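Local coordinates for protein mandelate racemase / muconate lactonizing enzyme (PDB 2POD) that is of unknown function but belongs to the enolase superfamily, possibly a lyase as family members are, and carries a sodium ion in a site of three glutamates, at residues 9-14 with 19-24; 62-67 with 304-309; 154-159 with 177-182; 190-195 with 230-235; 328-333 with 363-368. All blocks are in the same frame, centred on the assembly; numbering follows the deposited sequence.

Contact 1 (9-14 with 19-24)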
# COMPACT_ATOMS: atom_id res chain seq x y z
N GLU B 9 35.57 -18.23 -30.69
CA GLU B 9 36.05 -17.26 -31.67
C GLU B 9 35.13 -16.05 -31.70
O GLU B 9 33.93 -16.21 -31.83
CB GLU B 9 36.05 -17.88 -33.07
CG GLU B 9 37.29 -18.65 -33.43
CD GLU B 9 37.40 -18.90 -34.93
OE1 GLU B 9 38.26 -18.26 -35.57
OE2 GLU B 9 36.62 -19.72 -35.46
N THR B 10 35.69 -14.85 -31.63
CA THR B 10 34.91 -13.64 -31.91
C THR B 10 35.27 -13.02 -33.26
O THR B 10 36.43 -13.02 -33.67
CB THR B 10 35.05 -12.58 -30.81
OG1 THR B 10 36.43 -12.24 -30.63
CG2 THR B 10 34.47 -13.10 -29.49
N LEU B 11 34.25 -12.52 -33.94
CA LEU B 11 34.41 -11.94 -35.26
C LEU B 11 33.85 -10.53 -35.25
O LEU B 11 32.66 -10.33 -34.98
CB LEU B 11 33.66 -12.77 -36.32
CG LEU B 11 33.74 -14.29 -36.55
CD1 LEU B 11 33.41 -14.54 -38.00
CD2 LEU B 11 35.09 -14.93 -36.22
N ARG B 12 34.70 -9.55 -35.54
CA ARG B 12 34.28 -8.15 -35.64
C ARG B 12 34.46 -7.58 -37.05
O ARG B 12 35.56 -7.20 -37.43
CB ARG B 12 35.05 -7.29 -34.64
CG ARG B 12 34.64 -7.45 -33.19
CD ARG B 12 35.14 -6.29 -32.34
NE ARG B 12 36.60 -6.31 -32.15
CZ ARG B 12 37.45 -5.51 -32.79
NH1 ARG B 12 38.75 -5.62 -32.55
NH2 ARG B 12 37.02 -4.61 -33.65
N PRO B 13 33.36 -7.52 -37.83
CA PRO B 13 33.49 -6.94 -39.17
C PRO B 13 33.49 -5.42 -39.13
O PRO B 13 32.59 -4.82 -38.56
CB PRO B 13 32.25 -7.47 -39.90
CG PRO B 13 31.26 -7.85 -38.82
CD PRO B 13 31.98 -7.94 -37.51
N GLU B 14 34.51 -4.79 -39.72
CA GLU B 14 34.60 -3.32 -39.66
C GLU B 14 33.62 -2.55 -40.53
O GLU B 14 33.42 -1.35 -40.32
CB GLU B 14 36.03 -2.80 -39.81
CG GLU B 14 36.92 -3.55 -40.77
CD GLU B 14 38.26 -2.86 -40.96
OE1 GLU B 14 39.08 -2.87 -40.01
OE2 GLU B 14 38.49 -2.31 -42.06
N LEU B 19 28.48 -4.77 -34.71
CA LEU B 19 28.11 -6.18 -34.77
C LEU B 19 29.21 -7.07 -34.20
O LEU B 19 30.39 -6.86 -34.46
CB LEU B 19 27.80 -6.57 -36.21
CG LEU B 19 27.24 -7.94 -36.61
CD1 LEU B 19 25.86 -8.19 -36.03
CD2 LEU B 19 27.19 -7.97 -38.11
N LEU B 20 28.81 -8.07 -33.42
CA LEU B 20 29.74 -9.08 -32.97
C LEU B 20 29.17 -10.47 -33.20
O LEU B 20 28.07 -10.77 -32.75
CB LEU B 20 30.11 -8.86 -31.50
CG LEU B 20 30.99 -9.90 -30.80
CD1 LEU B 20 32.41 -9.86 -31.34
CD2 LEU B 20 31.00 -9.66 -29.30
N TRP B 21 29.92 -11.31 -33.91
CA TRP B 21 29.65 -12.74 -33.95
C TRP B 21 30.54 -13.50 -32.99
O TRP B 21 31.67 -13.08 -32.72
CB TRP B 21 29.80 -13.29 -35.35
CG TRP B 21 28.74 -12.82 -36.27
CD1 TRP B 21 27.40 -12.91 -36.08
CD2 TRP B 21 28.93 -12.16 -37.53
NE1 TRP B 21 26.73 -12.36 -37.15
CE2 TRP B 21 27.65 -11.89 -38.05
CE3 TRP B 21 30.06 -11.78 -38.26
CZ2 TRP B 21 27.46 -11.26 -39.29
CZ3 TRP B 21 29.87 -11.15 -39.49
CH2 TRP B 21 28.58 -10.89 -39.99
N VAL B 22 30.01 -14.59 -32.45
CA VAL B 22 30.78 -15.51 -31.61
C VAL B 22 30.57 -16.94 -32.11
O VAL B 22 29.45 -17.32 -32.45
CB VAL B 22 30.38 -15.43 -30.10
CG1 VAL B 22 31.36 -16.22 -29.25
CG2 VAL B 22 30.35 -14.00 -29.63
N LEU B 23 31.66 -17.70 -32.17
CA LEU B 23 31.62 -19.10 -32.58
C LEU B 23 32.18 -19.97 -31.47
O LEU B 23 33.28 -19.72 -30.98
CB LEU B 23 32.45 -19.31 -33.85
CG LEU B 23 31.90 -18.77 -35.17
CD1 LEU B 23 33.00 -18.75 -36.22
CD2 LEU B 23 30.73 -19.60 -35.66
N VAL B 24 31.42 -20.99 -31.08
CA VAL B 24 31.83 -21.89 -30.01
C VAL B 24 32.09 -23.28 -30.59
O VAL B 24 31.18 -23.93 -31.10
CB VAL B 24 30.77 -21.96 -28.86
CG1 VAL B 24 31.16 -22.99 -27.80
CG2 VAL B 24 30.59 -20.59 -28.22
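The beta hairpin of strands 5-13 and 19-26, the centre of the N-terminal domain's antiparallel sheet, is joined here by the pairs Glu9-Leu23, Thr10-Val22 and Leu11-Trp21. Glu9 and Leu23 form a hydrogen-bonded pair, with both N-to-O distances, Glu9 N to Leu23 O and Leu23 N to Glu9 O, at 2.7 Å. Leu11 and Trp21 repeat this pattern, with Leu11 N 2.9 Å from Trp21 O. Thr10 and Val22 form the non-hydrogen-bonded pair between them, and their side chains share a face with Leu20; beta-branched and leucine residues suit it, because helix 40-55 covers that side. There Leu20 CD1 reaches Thr10 CB at 3.8 Å, while Thr10 OG1 bonds to Glu44 and His48. The other face carries Glu9, Leu11, Trp21 and Leu23. Glu9 lays its chain across Leu23 and turns its carboxylate to His25 and Arg389. Trp21 NE1 is bonded to Glu35. Leu11 CB lies at the edge of the indole, near its plane, whereas Leu19 CD2 sits over one face, toward the rim. The rigid ring of Pro13 ends the packing, its CG meeting Trp21 CZ3 obliquely at 3.6 Å.

Contact 2 (62-67 with 304-309)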
# COMPACT_ATOMS: atom_id res chain seq x y z
N GLN B 62 24.96 -27.99 -21.03
CA GLN B 62 24.60 -27.50 -19.72
C GLN B 62 24.26 -26.01 -19.72
O GLN B 62 24.90 -25.21 -19.04
CB GLN B 62 25.67 -27.86 -18.70
CG GLN B 62 25.85 -29.36 -18.55
CD GLN B 62 27.00 -29.75 -17.65
OE1 GLN B 62 27.65 -28.91 -17.04
NE2 GLN B 62 27.26 -31.06 -17.57
N ILE B 63 23.22 -25.66 -20.47
CA ILE B 63 22.94 -24.29 -20.88
C ILE B 63 22.48 -23.43 -19.70
O ILE B 63 23.01 -22.34 -19.47
CB ILE B 63 21.92 -24.25 -22.05
CG1 ILE B 63 22.51 -24.92 -23.30
CG2 ILE B 63 21.51 -22.83 -22.36
CD1 ILE B 63 21.60 -24.91 -24.53
N ASP B 64 21.51 -23.94 -18.94
CA ASP B 64 21.09 -23.33 -17.67
C ASP B 64 22.22 -23.17 -16.66
O ASP B 64 22.29 -22.15 -15.97
CB ASP B 64 19.93 -24.11 -17.05
CG ASP B 64 18.57 -23.76 -17.66
OD1 ASP B 64 18.42 -22.68 -18.27
OD2 ASP B 64 17.65 -24.58 -17.52
N ARG B 65 23.09 -24.18 -16.57
CA ARG B 65 24.22 -24.15 -15.62
C ARG B 65 25.21 -23.05 -15.98
O ARG B 65 25.69 -22.33 -15.09
CB ARG B 65 24.92 -25.50 -15.55
CG ARG B 65 26.03 -25.58 -14.51
CD ARG B 65 26.64 -26.98 -14.44
NE ARG B 65 28.04 -26.99 -14.88
CZ ARG B 65 29.09 -26.84 -14.07
NH1 ARG B 65 28.92 -26.66 -12.77
NH2 ARG B 65 30.31 -26.86 -14.57
N HIS B 66 25.50 -22.90 -17.27
CA HIS B 66 26.51 -21.94 -17.72
C HIS B 66 26.05 -20.50 -17.63
O HIS B 66 26.82 -19.64 -17.21
CB HIS B 66 27.03 -22.26 -19.12
CG HIS B 66 27.74 -23.57 -19.20
ND1 HIS B 66 28.58 -24.01 -18.20
CD2 HIS B 66 27.71 -24.55 -20.13
CE1 HIS B 66 29.04 -25.21 -18.51
NE2 HIS B 66 28.52 -25.56 -19.68
N ALA B 67 24.79 -20.25 -18.02
CA ALA B 67 24.13 -18.95 -17.83
C ALA B 67 24.23 -18.44 -16.40
O ALA B 67 24.52 -17.27 -16.18
CB ALA B 67 22.67 -19.02 -18.28
N GLU B 304 17.47 -16.66 -20.64
CA GLU B 304 16.65 -15.71 -19.88
C GLU B 304 15.36 -15.36 -20.61
O GLU B 304 14.29 -15.35 -20.01
CB GLU B 304 17.44 -14.44 -19.53
CG GLU B 304 18.52 -14.64 -18.47
CD GLU B 304 17.96 -14.99 -17.08
OE1 GLU B 304 18.64 -15.73 -16.33
OE2 GLU B 304 16.86 -14.52 -16.72
N ALA B 305 15.46 -15.12 -21.92
CA ALA B 305 14.30 -14.75 -22.74
C ALA B 305 13.20 -15.80 -22.85
O ALA B 305 12.03 -15.43 -22.99
CB ALA B 305 14.75 -14.28 -24.12
N ARG B 306 13.56 -17.09 -22.81
CA ARG B 306 12.61 -18.21 -22.56
C ARG B 306 11.67 -17.87 -21.41
O ARG B 306 10.45 -18.01 -21.52
CB ARG B 306 13.36 -19.44 -22.04
CG ARG B 306 13.81 -20.44 -23.02
CD ARG B 306 15.10 -21.06 -22.50
NE ARG B 306 14.89 -22.22 -21.65
CZ ARG B 306 15.78 -22.69 -20.77
NH1 ARG B 306 16.95 -22.07 -20.60
NH2 ARG B 306 15.49 -23.76 -20.05
N LYS B 307 12.28 -17.44 -20.32
CA LYS B 307 11.74 -17.53 -18.99
C LYS B 307 10.99 -16.23 -18.71
O LYS B 307 9.93 -16.24 -18.08
CB LYS B 307 12.88 -17.72 -17.99
CG LYS B 307 13.58 -19.05 -18.10
CD LYS B 307 14.82 -19.10 -17.22
CE LYS B 307 15.61 -20.39 -17.46
NZ LYS B 307 16.84 -20.45 -16.63
N ILE B 308 11.54 -15.13 -19.22
CA ILE B 308 10.87 -13.84 -19.24
C ILE B 308 9.52 -13.93 -19.96
O ILE B 308 8.51 -13.44 -19.45
CB ILE B 308 11.77 -12.73 -19.84
CG1 ILE B 308 13.00 -12.50 -18.95
CG2 ILE B 308 10.99 -11.42 -19.98
CD1 ILE B 308 14.23 -11.95 -19.70
N ALA B 309 9.51 -14.58 -21.12
CA ALA B 309 8.28 -14.78 -21.90
C ALA B 309 7.20 -15.55 -21.13
O ALA B 309 6.03 -15.18 -21.16
CB ALA B 309 8.59 -15.48 -23.23
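Asp64, in the first turn of helix 63-69, faces Arg306 and Lys307 of helix 301-314, and the three make a salt-bridge network between the N-terminal domain and a barrel helix. The aspartate is short, so the basic chains cover most of the gap. Its CG stands beside the backbone N (chi1 -81°), which carries the carboxylate out toward them. Lys307 comes from the opposite direction with its chain extended beyond CG, and NZ ends 3.2 Å from Asp64 OD1. Arg306 instead bends at chi2 and chi3, and this fold in the chain turns its guanidinium nearly coplanar with the carboxylate, the planes 14° apart. Arg306 NH1 lies 2.8 Å from Asp64 OD1 and meets it on the syn side, while Arg306 NH2 makes a weak second bond to Asp64 OD2 at 3.4 Å. Lys307 NZ reaches OD1 from above the carboxylate, on the face away from NH1, and Lys307 CE lies over one face of the guanidinium. Around this group Arg306 packs on Trp94 of helix 81-101, and Leu109 of the second subunit covers both Asp64 and Arg306. Two cations sharing one oxygen, near a helix N terminus that should itself stabilise negative charge, imply that Asp64 is probably held ionised, and that much of the attachment between the two helices is electrostatic.

Contact 3 (154-159 with 177-182)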
# COMPACT_ATOMS: atom_id res chain seq x y z
N ASN B 154 13.88 8.13 -43.89
CA ASN B 154 13.53 9.36 -44.61
C ASN B 154 12.09 9.34 -45.11
O ASN B 154 11.43 10.38 -45.13
CB ASN B 154 14.49 9.61 -45.77
CG ASN B 154 15.77 10.30 -45.33
OD1 ASN B 154 15.75 11.43 -44.83
ND2 ASN B 154 16.90 9.62 -45.52
N ALA B 155 11.61 8.16 -45.49
CA ALA B 155 10.22 7.96 -45.84
C ALA B 155 9.24 8.36 -44.73
O ALA B 155 8.32 9.14 -45.00
CB ALA B 155 9.97 6.53 -46.31
N PHE B 156 9.43 7.88 -43.50
CA PHE B 156 8.54 8.29 -42.40
C PHE B 156 8.63 9.75 -41.96
O PHE B 156 7.64 10.32 -41.49
CB PHE B 156 8.48 7.28 -41.23
CG PHE B 156 9.52 7.49 -40.13
CD1 PHE B 156 10.53 6.55 -39.95
CD2 PHE B 156 9.43 8.55 -39.23
CE1 PHE B 156 11.47 6.69 -38.93
CE2 PHE B 156 10.37 8.71 -38.21
CZ PHE B 156 11.39 7.77 -38.06
N LEU B 157 9.81 10.34 -42.13
CA LEU B 157 10.02 11.74 -41.80
C LEU B 157 9.25 12.70 -42.70
O LEU B 157 8.80 13.75 -42.24
CB LEU B 157 11.52 12.08 -41.80
CG LEU B 157 12.30 11.59 -40.58
CD1 LEU B 157 13.79 11.50 -40.88
CD2 LEU B 157 12.03 12.45 -39.36
N HIS B 158 9.08 12.32 -43.96
CA HIS B 158 8.68 13.27 -45.00
C HIS B 158 7.45 12.83 -45.79
O HIS B 158 6.52 13.61 -45.98
CB HIS B 158 9.86 13.59 -45.92
CG HIS B 158 11.09 14.02 -45.19
ND1 HIS B 158 11.14 15.16 -44.42
CD2 HIS B 158 12.32 13.45 -45.10
CE1 HIS B 158 12.34 15.28 -43.89
NE2 HIS B 158 13.08 14.25 -44.28
N ARG B 159 7.52 11.49 -46.30
CA ARG B 159 6.51 10.90 -47.20
C ARG B 159 5.85 9.69 -46.53
O ARG B 159 5.90 8.57 -47.05
CB ARG B 159 7.15 10.48 -48.55
CG ARG B 159 8.37 11.31 -48.98
CD ARG B 159 9.08 10.72 -50.21
NE ARG B 159 10.03 9.62 -49.90
CZ ARG B 159 11.21 9.76 -49.28
NH1 ARG B 159 11.62 10.95 -48.85
NH2 ARG B 159 11.98 8.69 -49.07
N ILE B 177 7.74 3.75 -35.94
CA ILE B 177 8.42 5.00 -36.28
C ILE B 177 8.91 5.74 -35.02
O ILE B 177 8.50 5.42 -33.91
CB ILE B 177 7.52 5.91 -37.14
CG1 ILE B 177 6.24 6.29 -36.38
CG2 ILE B 177 7.16 5.20 -38.46
CD1 ILE B 177 5.48 7.43 -36.99
N TRP B 178 9.80 6.72 -35.21
CA TRP B 178 10.31 7.50 -34.08
C TRP B 178 10.48 9.01 -34.29
O TRP B 178 11.58 9.54 -34.06
CB TRP B 178 11.59 6.87 -33.51
CG TRP B 178 12.65 6.58 -34.53
CD1 TRP B 178 13.71 7.38 -34.85
CD2 TRP B 178 12.77 5.41 -35.34
NE1 TRP B 178 14.48 6.78 -35.83
CE2 TRP B 178 13.92 5.57 -36.15
CE3 TRP B 178 12.01 4.24 -35.48
CZ2 TRP B 178 14.33 4.61 -37.06
CZ3 TRP B 178 12.42 3.29 -36.40
CH2 TRP B 178 13.57 3.47 -37.17
N PRO B 179 9.40 9.73 -34.66
CA PRO B 179 9.54 11.14 -35.08
C PRO B 179 9.77 12.19 -33.96
O PRO B 179 9.99 13.36 -34.28
CB PRO B 179 8.22 11.42 -35.79
CG PRO B 179 7.24 10.52 -35.13
CD PRO B 179 7.99 9.29 -34.72
N PHE B 180 9.73 11.78 -32.69
CA PHE B 180 9.92 12.71 -31.57
C PHE B 180 11.39 12.83 -31.17
O PHE B 180 11.77 13.74 -30.44
CB PHE B 180 9.08 12.31 -30.36
CG PHE B 180 7.60 12.24 -30.64
CD1 PHE B 180 7.00 11.05 -31.03
CD2 PHE B 180 6.81 13.38 -30.52
CE1 PHE B 180 5.65 10.99 -31.29
CE2 PHE B 180 5.45 13.33 -30.79
CZ PHE B 180 4.87 12.13 -31.17
N ASP B 181 12.21 11.92 -31.69
CA ASP B 181 13.66 11.89 -31.47
C ASP B 181 14.49 13.19 -31.60
O ASP B 181 15.31 13.46 -30.71
CB ASP B 181 14.31 10.75 -32.27
CG ASP B 181 13.99 9.39 -31.70
OD1 ASP B 181 12.88 9.20 -31.13
OD2 ASP B 181 14.85 8.49 -31.82
N PRO B 182 14.30 13.98 -32.69
CA PRO B 182 15.21 15.13 -32.83
C PRO B 182 14.93 16.28 -31.86
O PRO B 182 15.78 17.16 -31.68
CB PRO B 182 14.98 15.60 -34.27
CG PRO B 182 14.10 14.57 -34.92
CD PRO B 182 13.34 13.95 -33.81
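Phe156 in the last turn of helix 152-158 faces Ile177 at the end of strand 174-177, their CA atoms 6.9 Å apart, just where the chain leaves the strand for the type I turn from Trp178 to Asp181. A large flat side chain suits this place because Phe156 has to reach three successive residues. Its CG lies between the backbone N and the carbonyl carbon (chi1 89°), the crowded position, from which the ring lies against Ile177 CB and reaches Trp178. Ile177 CB sits almost centrally over one ring face, 3.9 Å from the centroid, as a CH-pi contact; Ile177 CG2 touches Phe156 CG at 3.7 Å. The far end of the ring meets Trp178 in a T-shaped (edge-to-face) pair: the phenyl edge points at the indole face, the planes are 70° apart, and Phe156 CZ is 3.9 Å from Trp178 CD2. Pro179 CB approaches Phe156 CE2 at 4.2 Å. The Trp178 side chain is about 7 Å from the bound sodium ion, touches the sodium ligand Glu220 and meets the ring of His222 edge to face. Thus helix 152-158 packs on the end of a barrel strand that runs parallel to strand 216-220, while Ile177 and Pro179 rest on helix 202-210.

Contact 4 (190-195 with 230-235)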
# COMPACT_ATOMS: atom_id res chain seq x y z
N TYR B 190 13.61 17.29 -21.40
CA TYR B 190 12.79 17.91 -20.37
C TYR B 190 11.72 18.83 -20.92
O TYR B 190 10.87 19.30 -20.17
CB TYR B 190 13.66 18.64 -19.34
CG TYR B 190 14.50 17.70 -18.52
CD1 TYR B 190 15.85 17.50 -18.82
CD2 TYR B 190 13.95 16.99 -17.45
CE1 TYR B 190 16.63 16.63 -18.07
CE2 TYR B 190 14.73 16.12 -16.69
CZ TYR B 190 16.06 15.94 -17.01
OH TYR B 190 16.84 15.08 -16.27
N TYR B 191 11.74 19.05 -22.23
CA TYR B 191 10.87 20.04 -22.87
C TYR B 191 10.61 19.72 -24.34
O TYR B 191 11.53 19.46 -25.11
CB TYR B 191 11.44 21.46 -22.72
CG TYR B 191 10.60 22.54 -23.38
CD1 TYR B 191 11.02 23.16 -24.56
CD2 TYR B 191 9.38 22.93 -22.83
CE1 TYR B 191 10.25 24.14 -25.17
CE2 TYR B 191 8.60 23.91 -23.43
CZ TYR B 191 9.04 24.51 -24.59
OH TYR B 191 8.26 25.47 -25.18
N ILE B 192 9.33 19.76 -24.71
CA ILE B 192 8.92 19.93 -26.10
C ILE B 192 7.97 21.13 -26.24
O ILE B 192 7.04 21.30 -25.44
CB ILE B 192 8.35 18.61 -26.72
CG1 ILE B 192 8.04 18.76 -28.22
CG2 ILE B 192 7.16 18.07 -25.91
CD1 ILE B 192 8.09 17.47 -29.02
N SER B 193 8.22 21.98 -27.23
CA SER B 193 7.31 23.08 -27.55
C SER B 193 6.04 22.54 -28.21
O SER B 193 6.07 21.47 -28.82
CB SER B 193 8.00 24.11 -28.46
OG SER B 193 7.82 23.81 -29.83
N LYS B 194 4.94 23.28 -28.07
CA LYS B 194 3.63 22.88 -28.61
C LYS B 194 3.60 22.81 -30.13
O LYS B 194 2.84 22.03 -30.71
CB LYS B 194 2.55 23.85 -28.12
CG LYS B 194 1.73 23.35 -26.93
CD LYS B 194 1.51 24.44 -25.89
CE LYS B 194 0.16 25.11 -26.05
NZ LYS B 194 0.21 26.53 -25.60
N SER B 195 4.44 23.61 -30.78
CA SER B 195 4.53 23.65 -32.23
C SER B 195 5.44 22.55 -32.79
O SER B 195 5.16 21.98 -33.84
CB SER B 195 4.96 25.04 -32.72
OG SER B 195 6.35 25.27 -32.53
N ALA B 230 7.06 13.60 -21.80
CA ALA B 230 6.50 12.28 -22.11
C ALA B 230 4.98 12.20 -21.96
O ALA B 230 4.30 11.67 -22.83
CB ALA B 230 7.17 11.19 -21.29
N LEU B 231 4.46 12.74 -20.86
CA LEU B 231 3.03 12.79 -20.59
C LEU B 231 2.30 13.68 -21.60
O LEU B 231 1.22 13.34 -22.09
CB LEU B 231 2.78 13.30 -19.16
CG LEU B 231 3.22 12.45 -17.96
CD1 LEU B 231 2.96 13.17 -16.63
CD2 LEU B 231 2.57 11.07 -17.98
N GLN B 232 2.92 14.81 -21.89
CA GLN B 232 2.45 15.79 -22.86
C GLN B 232 2.37 15.21 -24.27
O GLN B 232 1.41 15.48 -25.00
CB GLN B 232 3.42 16.97 -22.85
CG GLN B 232 2.81 18.31 -23.13
CD GLN B 232 3.86 19.35 -23.48
OE1 GLN B 232 3.68 20.13 -24.41
NE2 GLN B 232 4.96 19.36 -22.73
N ILE B 233 3.37 14.41 -24.65
CA ILE B 233 3.37 13.69 -25.92
C ILE B 233 2.29 12.60 -25.96
O ILE B 233 1.54 12.51 -26.94
CB ILE B 233 4.77 13.11 -26.26
CG1 ILE B 233 5.75 14.24 -26.60
CG2 ILE B 233 4.69 12.15 -27.43
CD1 ILE B 233 7.22 13.90 -26.33
N ALA B 234 2.21 11.79 -24.90
CA ALA B 234 1.20 10.72 -24.79
C ALA B 234 -0.24 11.21 -24.89
O ALA B 234 -1.07 10.56 -25.51
CB ALA B 234 1.40 9.93 -23.49
N GLU B 235 -0.53 12.36 -24.27
CA GLU B 235 -1.82 13.03 -24.39
C GLU B 235 -2.13 13.45 -25.84
O GLU B 235 -3.27 13.31 -26.30
CB GLU B 235 -1.89 14.23 -23.43
CG GLU B 235 -3.15 15.11 -23.55
CD GLU B 235 -4.43 14.46 -23.03
OE1 GLU B 235 -4.35 13.47 -22.26
OE2 GLU B 235 -5.53 14.94 -23.38
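Ile192 CG2 is the point where the loop leading into helix 194-200 touches helix 227-237. It lies 4.1 Å from both Ile233 CG1 and Gln232 NE2, so one methyl touches both an apolar and an amide side chain. This branch is available because CG1 of Ile192 is anti to the backbone N (chi1 -175°), leaving CG2 between N and the carbonyl carbon. The Ile192 and Ile233 side chains cross at about a right angle. Gln232 is extended beyond CG; Gln232 OE1 and Ile192 O, 3.7 Å apart, are both acceptors, so they are close but not bonded, and Ile192 CG2 makes the apolar contact. Isoleucine suits the buried positions; glutamine suits a partly exposed place, where its amide can lie along the loop. One shell further out, Ser193 is the N-cap of helix 194-200, its OG bonded to Asp196 N, which should help set the backbone just after Ile192. The loop also meets the third subunit, where Tyr191 OH bonds to Asp216 of that subunit and the Tyr191 ring makes a cation-pi contact with its Arg118. Within the chain, Ile233 also packs on Leu197 of helix 194-200 and on Phe180, while Ala230 and Ala234 turn to Tyr260 of helix 257-263.

Contact 5 (328-333 with 363-368)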
# COMPACT_ATOMS: atom_id res chain seq x y z
N VAL B 328 21.55 -13.05 -37.05
CA VAL B 328 21.49 -14.20 -36.14
C VAL B 328 20.49 -13.93 -35.02
O VAL B 328 19.72 -14.83 -34.65
CB VAL B 328 22.89 -14.57 -35.58
CG1 VAL B 328 22.79 -15.54 -34.39
CG2 VAL B 328 23.74 -15.16 -36.66
N VAL B 329 20.48 -12.70 -34.53
CA VAL B 329 19.48 -12.23 -33.56
C VAL B 329 18.06 -12.31 -34.11
O VAL B 329 17.17 -12.81 -33.42
CB VAL B 329 19.84 -10.83 -32.98
CG1 VAL B 329 18.64 -10.11 -32.38
CG2 VAL B 329 20.91 -10.98 -31.92
N LEU B 330 17.86 -11.89 -35.35
CA LEU B 330 16.55 -11.96 -36.02
C LEU B 330 16.04 -13.39 -36.14
O LEU B 330 14.84 -13.64 -36.07
CB LEU B 330 16.62 -11.31 -37.42
CG LEU B 330 15.38 -10.81 -38.18
CD1 LEU B 330 15.18 -11.52 -39.50
CD2 LEU B 330 14.06 -10.75 -37.41
N THR B 331 16.97 -14.33 -36.31
CA THR B 331 16.65 -15.73 -36.54
C THR B 331 16.29 -16.40 -35.22
O THR B 331 15.28 -17.09 -35.13
CB THR B 331 17.84 -16.44 -37.19
OG1 THR B 331 18.23 -15.70 -38.35
CG2 THR B 331 17.50 -17.85 -37.58
N ALA B 332 17.14 -16.17 -34.21
CA ALA B 332 16.94 -16.66 -32.85
C ALA B 332 15.67 -16.11 -32.19
O ALA B 332 14.99 -16.84 -31.47
CB ALA B 332 18.17 -16.36 -32.00
N SER B 333 15.36 -14.84 -32.44
CA SER B 333 14.13 -14.23 -31.94
C SER B 333 12.91 -14.86 -32.57
O SER B 333 11.88 -15.01 -31.91
CB SER B 333 14.10 -12.72 -32.22
OG SER B 333 15.29 -12.09 -31.81
N ALA B 363 21.37 -18.88 -44.80
CA ALA B 363 19.91 -18.86 -44.90
C ALA B 363 19.36 -17.71 -44.07
O ALA B 363 20.00 -17.24 -43.14
CB ALA B 363 19.33 -20.20 -44.41
N LEU B 364 18.16 -17.25 -44.41
CA LEU B 364 17.52 -16.16 -43.68
C LEU B 364 16.08 -16.54 -43.33
O LEU B 364 15.46 -17.31 -44.06
CB LEU B 364 17.53 -14.87 -44.50
CG LEU B 364 18.74 -13.94 -44.47
CD1 LEU B 364 18.45 -12.73 -45.34
CD2 LEU B 364 19.11 -13.48 -43.05
N PRO B 365 15.55 -15.99 -42.21
CA PRO B 365 14.11 -15.94 -41.97
C PRO B 365 13.32 -15.36 -43.14
O PRO B 365 13.70 -14.32 -43.69
CB PRO B 365 13.99 -15.04 -40.75
CG PRO B 365 15.25 -15.26 -40.02
CD PRO B 365 16.30 -15.42 -41.08
N THR B 366 12.25 -16.05 -43.51
CA THR B 366 11.50 -15.72 -44.72
C THR B 366 10.31 -14.84 -44.36
O THR B 366 9.47 -15.21 -43.54
CB THR B 366 10.98 -17.01 -45.41
OG1 THR B 366 12.04 -17.98 -45.48
CG2 THR B 366 10.46 -16.70 -46.81
N VAL B 367 10.25 -13.66 -44.97
CA VAL B 367 9.09 -12.78 -44.82
C VAL B 367 8.15 -12.86 -46.02
O VAL B 367 8.52 -12.50 -47.14
CB VAL B 367 9.51 -11.32 -44.55
CG1 VAL B 367 8.28 -10.43 -44.38
CG2 VAL B 367 10.37 -11.24 -43.30
N LYS B 368 6.94 -13.34 -45.77
CA LYS B 368 5.87 -13.38 -46.77
C LYS B 368 4.51 -13.05 -46.16
O LYS B 368 4.14 -13.61 -45.12
CB LYS B 368 5.84 -14.76 -47.45
CG LYS B 368 5.25 -14.74 -48.86
CD LYS B 368 4.90 -16.16 -49.31
CE LYS B 368 4.27 -16.16 -50.70
NZ LYS B 368 2.85 -15.73 -50.67
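Val329 O accepts two bonds, from Ser333 N at 2.9 Å and from Ser333 OG at 2.6 Å, which reach it from opposite faces of the carbonyl plane, in the turn of helix 327-339 whose next two residues, Leu330 and Thr331, touch Pro365. Thr331 OG1 is held by a hydrogen bond to Pro327 O, one turn back, while it also rests against the Pro365 ring, 3.4 Å from both Pro365 CD and Pro365 CG. The first torsion accounts for both: OG1 lies beside the backbone N (chi1 -53°), so the hydroxyl can donate back to the helix carbonyl and still present its oxygen to the proline. Threonine suits a buried position of this kind because the helix itself satisfies its polar group. Thr331 and Pro365 cross at about a right angle. Beside Thr331, Leu330, its CG anti to the backbone N (chi1 -160°), lays CD1 against the same ring, 3.8 Å from Pro365 CG and 3.9 Å from Pro365 CB. Proline, compact and without an N-H to satisfy, fits well against the helix, and no hydrogen bond crosses the contact. At the start of the helix, Glu35 of the N-terminal domain takes the backbone N-H groups of Val328 and Val329. Leu330 also touches Gln346 of strand 346-348 and shares Ile372 with Pro365, so the chain leading into strand 366-368 packs where the helix meets strand 371-373.

Overall arrangement
From the N terminus, contact 1 closes the shortest loop, the hairpin of the N-terminal sheet. Contact 2 then spans 236 residues, tying that domain to helix 301-314 of the barrel, and the loops of contacts 3 and 4 both fall within this span, one after the other. These two lie on the far side of the chain's centre from contact 2, and touch where Phe180 CE2 meets Ile233 CG2 at 3.6 Å. Contact 5 closes a final loop after contact 2 and returns to the N-terminal domain: Val328 CG2 packs 4.1 Å from Trp21 NE1 of contact 1. No loops cross. Among these contacts, the domains meet at contact 2 and where contacts 1 and 5 touch.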